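PDB 1NHY: elongation factor 1-gamma 1 from Saccharomyces cerevisiae, which serves as a subunit of the eukaryotic elongation factor 1 complex in translation, probably anchoring it to other cell components, here seen as its GST-like N-terminal domain. Local coordinates for residues A161-F173 with W191-Y205. Numbering follows the deposited sequence.
Sequences ADLVAASIFTRYF and WFNTVRASPFLKDEY
F192 has its ring between two partners. F173 covers one face, with CD2 3.4 Å above the plane and over the centre. The two rings are tilted by 33°. R196 CD lies on the opposite face, toward the rim. A166 O meets the F192 edge in plane, 3.3 Å from CE1. W191 carries V195 CG2 on one face. The backbone of A165 lies at its edge. F169 meets the six-membered end of the indole obliquely, its CD2 3.3 Å from W191 CZ3.

W191 is a knob in the hole formed by D162, A165, A166 and F169. Its CG is anti to the backbone N (chi1 166°), which sends the indole onto helix 160-175. W191 NE1 donates in its ring plane to D162 OD1 at 3.1 Å, on the anti side of the carboxylate. L153 N also binds OD1, while S159 N binds OD2, consistent with the N-capping box of this GST helix.

The axes of 161-173 and 191-197 approach to 9.7 Å and cross at -110°. V195 CG1 packs 3.5 Å from A166 CB. F200, in the chain after helix 186-197, places CB 3.4 Å from L163 CD2. Y205 OH points at T170 OG1, but their modelled separation is too short to trust.

With an alanine in place of W191, the hole between A165 and F169 is likely to be left unfilled, and D162 OD1 would lose its indole donor, keeping L153 N. The contact is thus a buried joint of aromatic and aliphatic side chains within the GST C-terminal domain, whose buried carboxylate is satisfied by indole and backbone N-H groups.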
# COMPACT_ATOMS: atom_id res chain seq x y z
N ALA A 161 -2.24 -2.35 -8.41
CA ALA A 161 -0.79 -2.41 -8.19
C ALA A 161 -0.25 -1.05 -7.72
O ALA A 161 0.32 -0.93 -6.63
CB ALA A 161 -0.08 -2.82 -9.45
N ASP A 162 -0.43 -0.03 -8.55
CA ASP A 162 0.02 1.31 -8.20
C ASP A 162 -0.44 1.69 -6.82
O ASP A 162 0.34 2.20 -6.02
CB ASP A 162 -0.53 2.28 -9.21
CG ASP A 162 -0.18 1.91 -10.61
OD1 ASP A 162 1.01 2.03 -10.94
OD2 ASP A 162 -1.07 1.47 -11.37
N LEU A 163 -1.71 1.46 -6.53
CA LEU A 163 -2.22 1.80 -5.21
C LEU A 163 -1.37 1.21 -4.11
O LEU A 163 -0.81 1.92 -3.30
CB LEU A 163 -3.66 1.35 -5.06
CG LEU A 163 -4.63 2.17 -5.91
CD1 LEU A 163 -6.04 1.69 -5.65
CD2 LEU A 163 -4.50 3.66 -5.58
N VAL A 164 -1.28 -0.11 -4.09
CA VAL A 164 -0.50 -0.78 -3.06
C VAL A 164 0.95 -0.35 -3.09
O VAL A 164 1.48 0.13 -2.09
CB VAL A 164 -0.58 -2.28 -3.23
CG1 VAL A 164 0.49 -2.96 -2.38
CG2 VAL A 164 -1.97 -2.74 -2.83
N ALA A 165 1.60 -0.52 -4.23
CA ALA A 165 2.99 -0.12 -4.34
C ALA A 165 3.17 1.31 -3.82
O ALA A 165 4.21 1.65 -3.26
CB ALA A 165 3.44 -0.22 -5.79
N ALA A 166 2.15 2.16 -3.97
CA ALA A 166 2.26 3.54 -3.49
C ALA A 166 2.31 3.57 -1.97
O ALA A 166 3.11 4.31 -1.39
CB ALA A 166 1.09 4.37 -3.98
N SER A 167 1.45 2.79 -1.34
CA SER A 167 1.40 2.74 0.11
C SER A 167 2.71 2.22 0.68
O SER A 167 3.20 2.70 1.70
CB SER A 167 0.26 1.83 0.57
OG SER A 167 0.57 0.47 0.33
N ILE A 168 3.30 1.23 0.02
CA ILE A 168 4.55 0.69 0.53
C ILE A 168 5.66 1.73 0.49
O ILE A 168 6.34 1.97 1.50
CB ILE A 168 4.92 -0.57 -0.26
CG1 ILE A 168 3.92 -1.67 0.13
CG2 ILE A 168 6.37 -0.98 0.02
CD1 ILE A 168 3.93 -2.86 -0.77
N PHE A 169 5.83 2.35 -0.67
CA PHE A 169 6.85 3.38 -0.84
C PHE A 169 6.79 4.45 0.24
O PHE A 169 7.82 4.95 0.68
CB PHE A 169 6.69 4.01 -2.21
CG PHE A 169 7.65 3.49 -3.22
CD1 PHE A 169 8.99 3.82 -3.13
CD2 PHE A 169 7.23 2.66 -4.26
CE1 PHE A 169 9.91 3.36 -4.09
CE2 PHE A 169 8.14 2.19 -5.22
CZ PHE A 169 9.49 2.54 -5.13
N THR A 170 5.58 4.80 0.67
CA THR A 170 5.41 5.81 1.71
C THR A 170 6.53 5.87 2.77
O THR A 170 7.40 6.73 2.68
CB THR A 170 4.05 5.61 2.35
OG1 THR A 170 3.06 5.69 1.32
CG2 THR A 170 3.77 6.66 3.39
N ARG A 171 6.53 4.96 3.74
CA ARG A 171 7.57 4.96 4.77
C ARG A 171 8.99 5.23 4.25
O ARG A 171 9.81 5.82 4.95
CB ARG A 171 7.55 3.64 5.54
CG ARG A 171 6.20 3.35 6.19
CD ARG A 171 5.84 4.34 7.30
NE ARG A 171 4.47 4.84 7.18
CZ ARG A 171 3.63 5.02 8.20
NH1 ARG A 171 4.00 4.72 9.44
NH2 ARG A 171 2.40 5.49 7.98
N TYR A 172 9.30 4.78 3.04
CA TYR A 172 10.63 5.05 2.49
C TYR A 172 10.78 6.55 2.19
O TYR A 172 11.83 7.14 2.46
CB TYR A 172 10.85 4.24 1.22
CG TYR A 172 11.22 2.81 1.45
CD1 TYR A 172 12.48 2.46 1.93
CD2 TYR A 172 10.32 1.78 1.17
CE1 TYR A 172 12.84 1.12 2.11
CE2 TYR A 172 10.67 0.45 1.35
CZ TYR A 172 11.93 0.12 1.82
OH TYR A 172 12.28 -1.20 1.97
N PHE A 173 9.74 7.16 1.64
CA PHE A 173 9.80 8.58 1.34
C PHE A 173 9.82 9.40 2.60
O PHE A 173 9.98 10.60 2.56
CB PHE A 173 8.60 9.01 0.50
CG PHE A 173 8.76 8.70 -0.94
CD1 PHE A 173 9.84 9.20 -1.65
CD2 PHE A 173 7.86 7.86 -1.57
CE1 PHE A 173 10.03 8.87 -2.98
CE2 PHE A 173 8.04 7.51 -2.91
CZ PHE A 173 9.13 8.02 -3.61
N TRP A 191 5.43 9.41 -10.46
CA TRP A 191 4.47 8.34 -10.22
C TRP A 191 3.84 8.42 -8.84
O TRP A 191 2.62 8.41 -8.69
CB TRP A 191 5.18 6.98 -10.40
CG TRP A 191 4.43 5.76 -9.87
CD1 TRP A 191 3.35 5.13 -10.46
CD2 TRP A 191 4.64 5.09 -8.62
NE1 TRP A 191 2.89 4.12 -9.64
CE2 TRP A 191 3.65 4.07 -8.51
CE3 TRP A 191 5.56 5.25 -7.57
CZ2 TRP A 191 3.56 3.23 -7.39
CZ3 TRP A 191 5.47 4.41 -6.46
CH2 TRP A 191 4.47 3.41 -6.38
N PHE A 192 4.69 8.50 -7.82
CA PHE A 192 4.22 8.54 -6.46
C PHE A 192 3.15 9.61 -6.25
O PHE A 192 2.04 9.31 -5.79
CB PHE A 192 5.39 8.78 -5.51
CG PHE A 192 5.03 8.66 -4.06
CD1 PHE A 192 4.46 7.48 -3.57
CD2 PHE A 192 5.24 9.72 -3.19
CE1 PHE A 192 4.12 7.37 -2.22
CE2 PHE A 192 4.91 9.61 -1.84
CZ PHE A 192 4.34 8.44 -1.36
N ASN A 193 3.47 10.84 -6.62
CA ASN A 193 2.55 11.96 -6.43
C ASN A 193 1.24 11.78 -7.19
O ASN A 193 0.16 12.10 -6.69
CB ASN A 193 3.21 13.28 -6.85
CG ASN A 193 4.56 13.50 -6.17
OD1 ASN A 193 4.72 13.23 -4.98
ND2 ASN A 193 5.54 13.99 -6.92
N THR A 194 1.32 11.24 -8.40
CA THR A 194 0.10 11.05 -9.15
C THR A 194 -0.79 10.03 -8.46
O THR A 194 -2.01 10.14 -8.49
CB THR A 194 0.37 10.53 -10.54
OG1 THR A 194 1.50 11.21 -11.09
CG2 THR A 194 -0.85 10.77 -11.41
N VAL A 195 -0.17 9.04 -7.82
CA VAL A 195 -0.97 8.03 -7.18
C VAL A 195 -1.57 8.53 -5.89
O VAL A 195 -2.72 8.20 -5.59
CB VAL A 195 -0.17 6.75 -6.96
CG1 VAL A 195 -1.09 5.66 -6.44
CG2 VAL A 195 0.46 6.31 -8.26
N ARG A 196 -0.83 9.33 -5.13
CA ARG A 196 -1.33 9.86 -3.85
C ARG A 196 -2.50 10.79 -4.07
O ARG A 196 -3.43 10.86 -3.26
CB ARG A 196 -0.26 10.66 -3.13
CG ARG A 196 1.06 9.97 -3.01
CD ARG A 196 2.04 10.79 -2.19
NE ARG A 196 2.65 11.89 -2.94
CZ ARG A 196 2.49 13.18 -2.63
NH1 ARG A 196 1.72 13.54 -1.60
NH2 ARG A 196 3.09 14.12 -3.35
N ALA A 197 -2.45 11.51 -5.18
CA ALA A 197 -3.48 12.47 -5.52
C ALA A 197 -4.85 11.84 -5.76
O ALA A 197 -5.86 12.50 -5.56
CB ALA A 197 -3.05 13.26 -6.74
N SER A 198 -4.87 10.58 -6.19
CA SER A 198 -6.13 9.88 -6.47
C SER A 198 -7.09 9.79 -5.30
O SER A 198 -6.68 9.81 -4.13
CB SER A 198 -5.84 8.47 -6.99
OG SER A 198 -4.82 7.84 -6.23
N PRO A 199 -8.39 9.68 -5.59
CA PRO A 199 -9.39 9.58 -4.52
C PRO A 199 -9.15 8.35 -3.63
O PRO A 199 -9.66 8.27 -2.52
CB PRO A 199 -10.70 9.46 -5.28
CG PRO A 199 -10.42 10.16 -6.56
CD PRO A 199 -9.04 9.71 -6.91
N PHE A 200 -8.36 7.41 -4.15
CA PHE A 200 -8.04 6.18 -3.43
C PHE A 200 -7.12 6.41 -2.24
O PHE A 200 -7.25 5.74 -1.21
CB PHE A 200 -7.33 5.21 -4.38
CG PHE A 200 -8.09 4.93 -5.61
CD1 PHE A 200 -9.09 3.98 -5.62
CD2 PHE A 200 -7.83 5.64 -6.78
CE1 PHE A 200 -9.85 3.74 -6.77
CE2 PHE A 200 -8.58 5.41 -7.94
CZ PHE A 200 -9.59 4.45 -7.93
N LEU A 201 -6.20 7.36 -2.39
CA LEU A 201 -5.21 7.64 -1.37
C LEU A 201 -5.14 9.08 -0.88
O LEU A 201 -4.53 9.36 0.15
CB LEU A 201 -3.84 7.25 -1.91
CG LEU A 201 -3.53 5.80 -2.23
CD1 LEU A 201 -2.24 5.76 -3.01
CD2 LEU A 201 -3.42 5.00 -0.96
N LYS A 202 -5.73 9.98 -1.64
CA LYS A 202 -5.73 11.40 -1.32
C LYS A 202 -5.90 11.74 0.18
O LYS A 202 -5.05 12.42 0.78
CB LYS A 202 -6.82 12.06 -2.17
CG LYS A 202 -7.01 13.54 -2.02
CD LYS A 202 -7.89 14.06 -3.16
CE LYS A 202 -9.25 13.33 -3.22
NZ LYS A 202 -9.95 13.53 -4.53
N ASP A 203 -6.98 11.26 0.77
CA ASP A 203 -7.30 11.51 2.19
C ASP A 203 -6.33 10.85 3.17
O ASP A 203 -6.41 11.10 4.37
CB ASP A 203 -8.70 10.99 2.50
CG ASP A 203 -9.71 11.36 1.43
OD1 ASP A 203 -9.35 11.33 0.23
OD2 ASP A 203 -10.87 11.66 1.80
N GLU A 204 -5.44 10.01 2.68
CA GLU A 204 -4.49 9.33 3.56
C GLU A 204 -3.18 10.07 3.56
O GLU A 204 -2.36 9.87 4.44
CB GLU A 204 -4.23 7.90 3.09
CG GLU A 204 -4.97 6.80 3.84
CD GLU A 204 -6.48 6.87 3.68
OE1 GLU A 204 -6.99 6.91 2.52
OE2 GLU A 204 -7.17 6.87 4.73
N TYR A 205 -2.98 10.92 2.57
CA TYR A 205 -1.72 11.63 2.45
C TYR A 205 -1.78 13.09 2.84
O TYR A 205 -0.99 13.90 2.35
CB TYR A 205 -1.19 11.47 1.03
CG TYR A 205 -0.57 10.12 0.78
CD1 TYR A 205 0.80 9.94 0.95
CD2 TYR A 205 -1.34 9.04 0.39
CE1 TYR A 205 1.39 8.70 0.74
CE2 TYR A 205 -0.76 7.79 0.17
CZ TYR A 205 0.61 7.63 0.34
OH TYR A 205 1.22 6.42 0.10